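Local coordinates for protein Methylcobalamin\: coenzyme M methyltransferase (Methanosarcina mazei, PDB 4AY7) that transfers a methyl group from a methylated corrinoid to coenzyme M in methanogenesis, as a zinc-dependent enzyme with a TIM-barrel fold, at residues 259-270 and 282-293. Residues are numbered along the deposited sequence; the frame is centred on the assembly and turned at random.
Sequences ADCGFEGLSVEE and IGTRARLVGNVS
Leu266 and Val289 sit on neighbouring parallel strands of the TIM barrel, joined by helix 275-282 as a beta-alpha-beta unit. Four backbone hydrogen bonds pair the strands. Arg287 N donates to Glu264 O (2.9 Å) and Leu266 N to Arg287 O (2.8 Å). Val289 N then donates to Leu266 O, and Val268 N more loosely to Val289 O (3.2 Å).

Apolar side chains pack on the face that carries Leu266 and Leu288. Leu266 CG touches Ala286 CB. Leu288 has CG anti to its N (chi1 -162°), and chi2 near 63° then turns CD1 to within 3.6 Å of Val268 CG2; the two side chains cross at about a right angle. On the other face, Ser267 OG hydrogen-bonds the zinc ligand His246, a second-shell contact.

One salt bridge joins the loops that precede the two strands. Arg285 NH1 lies 2.8 Å from Asp260 OD1, which it meets from above the carboxylate plane. Lys229 pairs with OD2 of the same carboxylate. Replacing Arg285 with an alanine would probably leave Asp260 OD1 without its charged mate and uncover the Ala259 methyl. That methyl lies over the centre of one guanidinium face, with Ala259 CB 3.7 Å from Arg285 NH1.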
ATOM      1  N   ALA A 259       5.094  14.725   2.376  1.00 21.27           N
ATOM      2  CA  ALA A 259       5.711  15.095   1.136  1.00 21.23           C
ATOM      3  C   ALA A 259       7.199  15.297   1.273  1.00 21.99           C
ATOM      4  O   ALA A 259       7.889  15.264   0.270  1.00 21.95           O
ATOM      5  CB  ALA A 259       5.023  16.335   0.512  1.00 20.62           C
ATOM      6  N   ASP A 260       7.680  15.511   2.497  1.00 22.96           N
ATOM      7  CA  ASP A 260       9.123  15.577   2.795  1.00 24.05           C
ATOM      8  C   ASP A 260       9.789  14.209   3.120  1.00 24.81           C
ATOM      9  O   ASP A 260      10.976  14.209   3.484  1.00 25.04           O
ATOM     10  CB  ASP A 260       9.337  16.495   4.017  1.00 26.05           C
ATOM     11  CG  ASP A 260       9.058  17.951   3.758  1.00 30.04           C
ATOM     12  OD1 ASP A 260       9.233  18.441   2.625  1.00 29.39           O
ATOM     13  OD2 ASP A 260       8.661  18.654   4.717  1.00 33.27           O
ATOM     14  N   CYS A 261       9.078  13.063   2.986  1.00 23.55           N
ATOM     15  CA  CYS A 261       9.643  11.778   3.472  1.00 24.73           C
ATOM     16  C   CYS A 261      10.427  11.041   2.397  1.00 24.83           C
ATOM     17  O   CYS A 261      10.982   9.986   2.674  1.00 25.21           O
ATOM     18  CB  CYS A 261       8.611  10.866   4.059  1.00 23.91           C
ATOM     19  SG  CYS A 261       7.802  11.428   5.579  1.00 24.24           S
ATOM     20  N   GLY A 262      10.447  11.570   1.177  1.00 23.14           N
ATOM     21  CA  GLY A 262      11.247  10.941   0.139  1.00 23.37           C
ATOM     22  C   GLY A 262      10.629   9.869  -0.714  1.00 21.85           C
ATOM     23  O   GLY A 262      11.312   9.262  -1.529  1.00 22.10           O
ATOM     24  N   PHE A 263       9.327   9.700  -0.592  1.00 19.90           N
ATOM     25  CA  PHE A 263       8.588   8.795  -1.456  1.00 19.50           C
ATOM     26  C   PHE A 263       8.234   9.499  -2.736  1.00 20.03           C
ATOM     27  O   PHE A 263       7.867  10.653  -2.686  1.00 21.35           O
ATOM     28  CB  PHE A 263       7.297   8.373  -0.750  1.00 19.16           C
ATOM     29  CG  PHE A 263       7.540   7.491   0.437  1.00 18.49           C
ATOM     30  CD1 PHE A 263       7.844   8.079   1.673  1.00 18.37           C
ATOM     31  CD2 PHE A 263       7.417   6.100   0.348  1.00 18.87           C
ATOM     32  CE1 PHE A 263       8.087   7.287   2.795  1.00 18.48           C
ATOM     33  CE2 PHE A 263       7.646   5.311   1.456  1.00 18.76           C
ATOM     34  CZ  PHE A 263       7.991   5.896   2.688  1.00 18.80           C
ATOM     35  N   GLU A 264       8.330   8.817  -3.861  1.00 19.85           N
ATOM     36  CA  GLU A 264       7.857   9.399  -5.107  1.00 19.92           C
ATOM     37  C   GLU A 264       6.404   9.801  -5.043  1.00 19.01           C
ATOM     38  O   GLU A 264       6.041  10.864  -5.540  1.00 18.58           O
ATOM     39  CB  GLU A 264       8.036   8.432  -6.251  1.00 21.31           C
ATOM     40  CG  GLU A 264       9.439   8.436  -6.796  1.00 23.54           C
ATOM     41  CD  GLU A 264      10.461   7.712  -6.013  1.00 27.13           C
ATOM     42  OE1 GLU A 264      10.071   7.037  -5.047  1.00 24.64           O
ATOM     43  OE2 GLU A 264      11.689   7.858  -6.370  1.00 32.64           O
ATOM     44  N   GLY A 265       5.585   8.889  -4.613  1.00 18.21           N
ATOM     45  CA  GLY A 265       4.161   9.124  -4.562  1.00 17.94           C
ATOM     46  C   GLY A 265       3.597   9.043  -3.178  1.00 17.59           C
ATOM     47  O   GLY A 265       4.074   8.248  -2.304  1.00 16.84           O
ATOM     48  N   LEU A 266       2.550   9.829  -2.993  1.00 17.12           N
ATOM     49  CA  LEU A 266       1.677   9.743  -1.882  1.00 17.33           C
ATOM     50  C   LEU A 266       0.246   9.296  -2.255  1.00 17.84           C
ATOM     51  O   LEU A 266      -0.400   9.816  -3.127  1.00 18.46           O
ATOM     52  CB  LEU A 266       1.628  11.058  -1.109  1.00 17.22           C
ATOM     53  CG  LEU A 266       2.936  11.631  -0.681  1.00 17.64           C
ATOM     54  CD1 LEU A 266       2.649  12.970  -0.038  1.00 18.34           C
ATOM     55  CD2 LEU A 266       3.656  10.706   0.297  1.00 17.07           C
ATOM     56  N   SER A 267      -0.219   8.251  -1.583  1.00 18.69           N
ATOM     57  CA  SER A 267      -1.569   7.655  -1.847  1.00 19.24           C
ATOM     58  C   SER A 267      -2.427   8.129  -0.731  1.00 20.14           C
ATOM     59  O   SER A 267      -2.152   7.838   0.455  1.00 21.91           O
ATOM     60  CB  SER A 267      -1.500   6.160  -1.892  1.00 19.74           C
ATOM     61  OG  SER A 267      -2.773   5.548  -1.800  1.00 20.50           O
ATOM     62  N   VAL A 268      -3.540   8.761  -1.097  1.00 21.22           N
ATOM     63  CA  VAL A 268      -4.412   9.417  -0.158  1.00 23.53           C
ATOM     64  C   VAL A 268      -5.906   9.076  -0.427  1.00 23.96           C
ATOM     65  O   VAL A 268      -6.281   8.721  -1.529  1.00 22.82           O
ATOM     66  CB  VAL A 268      -4.370  10.945  -0.283  1.00 24.20           C
ATOM     67  CG1 VAL A 268      -2.991  11.435   0.111  1.00 24.86           C
ATOM     68  CG2 VAL A 268      -4.739  11.377  -1.724  1.00 24.23           C
ATOM     69  N   GLU A 269      -6.674   9.182   0.629  1.00 25.78           N
ATOM     70  CA  GLU A 269      -8.093   8.920   0.580  1.00 30.80           C
ATOM     71  C   GLU A 269      -8.814  10.168   0.156  1.00 28.84           C
ATOM     72  O   GLU A 269      -8.355  11.283   0.325  1.00 26.20           O
ATOM     73  CB  GLU A 269      -8.594   8.553   1.977  1.00 33.77           C
ATOM     74  CG  GLU A 269      -8.287   7.147   2.413  1.00 39.77           C
ATOM     75  CD  GLU A 269      -9.236   6.686   3.526  1.00 45.38           C
ATOM     76  OE1 GLU A 269      -8.919   6.977   4.702  1.00 40.85           O
ATOM     77  OE2 GLU A 269     -10.288   6.034   3.202  1.00 54.75           O
ATOM     78  N   GLU A 270     -10.019   9.941  -0.314  1.00 31.33           N
ATOM     79  CA  GLU A 270     -10.956  10.969  -0.722  1.00 33.96           C
ATOM     80  C   GLU A 270     -11.277  11.955   0.418  1.00 33.29           C
ATOM     81  O   GLU A 270     -11.568  13.109   0.189  1.00 32.30           O
ATOM     82  CB  GLU A 270     -12.243  10.178  -1.110  1.00 36.18           C
ATOM     83  CG  GLU A 270     -13.368  10.968  -1.724  1.00 40.64           C
ATOM     84  CD  GLU A 270     -14.130  11.743  -0.673  1.00 44.03           C
ATOM     85  OE1 GLU A 270     -14.367  11.122   0.402  1.00 43.77           O
ATOM     86  OE2 GLU A 270     -14.414  12.967  -0.905  1.00 45.82           O
ATOM     87  N   ILE A 282       1.223  19.626  -1.556  1.00 20.31           N
ATOM     88  CA  ILE A 282       2.448  18.933  -1.764  1.00 20.58           C
ATOM     89  C   ILE A 282       3.366  19.529  -2.788  1.00 20.24           C
ATOM     90  O   ILE A 282       4.568  19.286  -2.709  1.00 19.97           O
ATOM     91  CB  ILE A 282       2.206  17.394  -2.031  1.00 20.63           C
ATOM     92  CG1 ILE A 282       1.737  17.136  -3.460  1.00 20.64           C
ATOM     93  CG2 ILE A 282       1.262  16.830  -0.963  1.00 21.14           C
ATOM     94  CD1 ILE A 282       1.381  15.685  -3.768  1.00 22.25           C
ATOM     95  N   GLY A 283       2.850  20.332  -3.743  1.00 20.84           N
ATOM     96  CA  GLY A 283       3.716  21.176  -4.546  1.00 20.64           C
ATOM     97  C   GLY A 283       4.514  20.299  -5.475  1.00 20.61           C
ATOM     98  O   GLY A 283       3.947  19.475  -6.197  1.00 21.23           O
ATOM     99  N   THR A 284       5.810  20.485  -5.510  1.00 20.22           N
ATOM    100  CA  THR A 284       6.684  19.712  -6.427  1.00 20.34           C
ATOM    101  C   THR A 284       7.339  18.485  -5.678  1.00 20.67           C
ATOM    102  O   THR A 284       8.072  17.700  -6.233  1.00 21.20           O
ATOM    103  CB  THR A 284       7.807  20.658  -6.928  1.00 21.09           C
ATOM    104  OG1 THR A 284       8.718  20.944  -5.853  1.00 20.99           O
ATOM    105  CG2 THR A 284       7.207  22.007  -7.400  1.00 21.43           C
ATOM    106  N   ARG A 285       7.014  18.319  -4.425  1.00 19.95           N
ATOM    107  CA  ARG A 285       7.807  17.430  -3.560  1.00 20.64           C
ATOM    108  C   ARG A 285       7.454  15.948  -3.695  1.00 19.84           C
ATOM    109  O   ARG A 285       8.281  15.071  -3.392  1.00 20.51           O
ATOM    110  CB  ARG A 285       7.698  17.891  -2.107  1.00 21.18           C
ATOM    111  CG  ARG A 285       8.520  19.138  -1.850  1.00 22.24           C
ATOM    112  CD  ARG A 285       8.269  19.611  -0.444  1.00 22.90           C
ATOM    113  NE  ARG A 285       6.898  20.041  -0.256  1.00 22.65           N
ATOM    114  CZ  ARG A 285       6.163  19.934   0.856  1.00 23.42           C
ATOM    115  NH1 ARG A 285       6.657  19.395   1.933  1.00 24.73           N
ATOM    116  NH2 ARG A 285       4.928  20.408   0.915  1.00 23.62           N
ATOM    117  N   ALA A 286       6.239  15.641  -4.089  1.00 19.43           N
ATOM    118  CA  ALA A 286       5.812  14.254  -4.308  1.00 18.50           C
ATOM    119  C   ALA A 286       4.624  14.308  -5.273  1.00 18.39           C
ATOM    120  O   ALA A 286       4.079  15.414  -5.543  1.00 18.09           O
ATOM    121  CB  ALA A 286       5.417  13.534  -3.028  1.00 19.45           C
ATOM    122  N   ARG A 287       4.337  13.178  -5.905  1.00 17.60           N
ATOM    123  CA  ARG A 287       3.170  13.042  -6.750  1.00 18.00           C
ATOM    124  C   ARG A 287       2.026  12.460  -5.982  1.00 17.52           C
ATOM    125  O   ARG A 287       2.210  11.882  -4.892  1.00 17.67           O
ATOM    126  CB  ARG A 287       3.498  12.179  -7.947  1.00 18.14           C
ATOM    127  CG  ARG A 287       3.973  12.907  -9.181  1.00 18.62           C
ATOM    128  CD  ARG A 287       5.211  13.760  -8.907  1.00 19.45           C
ATOM    129  NE  ARG A 287       6.334  13.006  -8.397  1.00 19.27           N
ATOM    130  CZ  ARG A 287       7.343  13.492  -7.682  1.00 20.88           C
ATOM    131  NH1 ARG A 287       7.485  14.783  -7.444  1.00 22.63           N
ATOM    132  NH2 ARG A 287       8.307  12.694  -7.238  1.00 20.63           N
ATOM    133  N   LEU A 288       0.818  12.586  -6.515  1.00 17.56           N
ATOM    134  CA  LEU A 288      -0.402  12.183  -5.797  1.00 17.56           C
ATOM    135  C   LEU A 288      -1.129  11.027  -6.493  1.00 17.53           C
ATOM    136  O   LEU A 288      -1.330  11.018  -7.718  1.00 17.44           O
ATOM    137  CB  LEU A 288      -1.331  13.363  -5.560  1.00 17.88           C
ATOM    138  CG  LEU A 288      -2.422  13.237  -4.501  1.00 18.22           C
ATOM    139  CD1 LEU A 288      -1.841  13.044  -3.109  1.00 18.96           C
ATOM    140  CD2 LEU A 288      -3.416  14.422  -4.545  1.00 19.19           C
ATOM    141  N   VAL A 289      -1.415   9.993  -5.715  1.00 17.84           N
ATOM    142  CA  VAL A 289      -2.029   8.779  -6.202  1.00 17.57           C
ATOM    143  C   VAL A 289      -3.378   8.667  -5.500  1.00 18.31           C
ATOM    144  O   VAL A 289      -3.479   8.816  -4.300  1.00 17.99           O
ATOM    145  CB  VAL A 289      -1.203   7.543  -5.878  1.00 17.65           C
ATOM    146  CG1 VAL A 289      -1.926   6.292  -6.392  1.00 18.17           C
ATOM    147  CG2 VAL A 289       0.268   7.680  -6.405  1.00 16.98           C
ATOM    148  N   GLY A 290      -4.413   8.387  -6.271  1.00 18.68           N
ATOM    149  CA  GLY A 290      -5.769   8.271  -5.686  1.00 18.50           C
ATOM    150  C   GLY A 290      -6.831   8.746  -6.639  1.00 18.66           C
ATOM    151  O   GLY A 290      -6.596   8.711  -7.824  1.00 18.41           O
ATOM    152  N   ASN A 291      -7.996   9.200  -6.160  1.00 19.35           N
ATOM    153  CA  ASN A 291      -8.398   9.239  -4.742  1.00 20.35           C
ATOM    154  C   ASN A 291      -9.848   8.762  -4.544  1.00 21.26           C
ATOM    155  O   ASN A 291     -10.599   9.318  -3.700  1.00 22.39           O
ATOM    156  CB  ASN A 291      -8.280  10.662  -4.223  1.00 21.38           C
ATOM    157  CG  ASN A 291      -9.138  11.627  -5.006  1.00 23.11           C
ATOM    158  OD1 ASN A 291      -9.747  11.237  -6.001  1.00 23.44           O
ATOM    159  ND2 ASN A 291      -9.169  12.877  -4.589  1.00 22.74           N
ATOM    160  N   VAL A 292     -10.277   7.798  -5.354  1.00 20.36           N
ATOM    161  CA  VAL A 292     -11.681   7.543  -5.455  1.00 20.63           C
ATOM    162  C   VAL A 292     -12.070   6.702  -4.218  1.00 20.64           C
ATOM    163  O   VAL A 292     -11.406   5.690  -3.890  1.00 21.50           O
ATOM    164  CB  VAL A 292     -12.094   6.895  -6.832  1.00 20.54           C
ATOM    165  CG1 VAL A 292     -13.632   6.661  -6.846  1.00 21.66           C
ATOM    166  CG2 VAL A 292     -11.664   7.786  -8.028  1.00 20.92           C
ATOM    167  N   SER A 293     -13.128   7.140  -3.517  1.00 21.40           N
ATOM    168  CA  SER A 293     -13.433   6.582  -2.195  1.00 22.45           C
ATOM    169  C   SER A 293     -13.720   5.095  -2.308  1.00 22.37           C
ATOM    170  O   SER A 293     -14.666   4.691  -2.962  1.00 21.55           O
ATOM    171  CB  SER A 293     -14.693   7.198  -1.670  1.00 23.74           C
ATOM    172  OG  SER A 293     -15.100   6.616  -0.435  1.00 22.96           O
TER
HETATM  173  O   HOH W   1       8.978  12.927  -2.088  1.00 36.84           O
HETATM  174  O   HOH W   2      -4.666   5.987  -3.234  1.00 29.04           O
HETATM  175  O   HOH W   3      -8.352  13.084  -1.730  1.00 42.67           O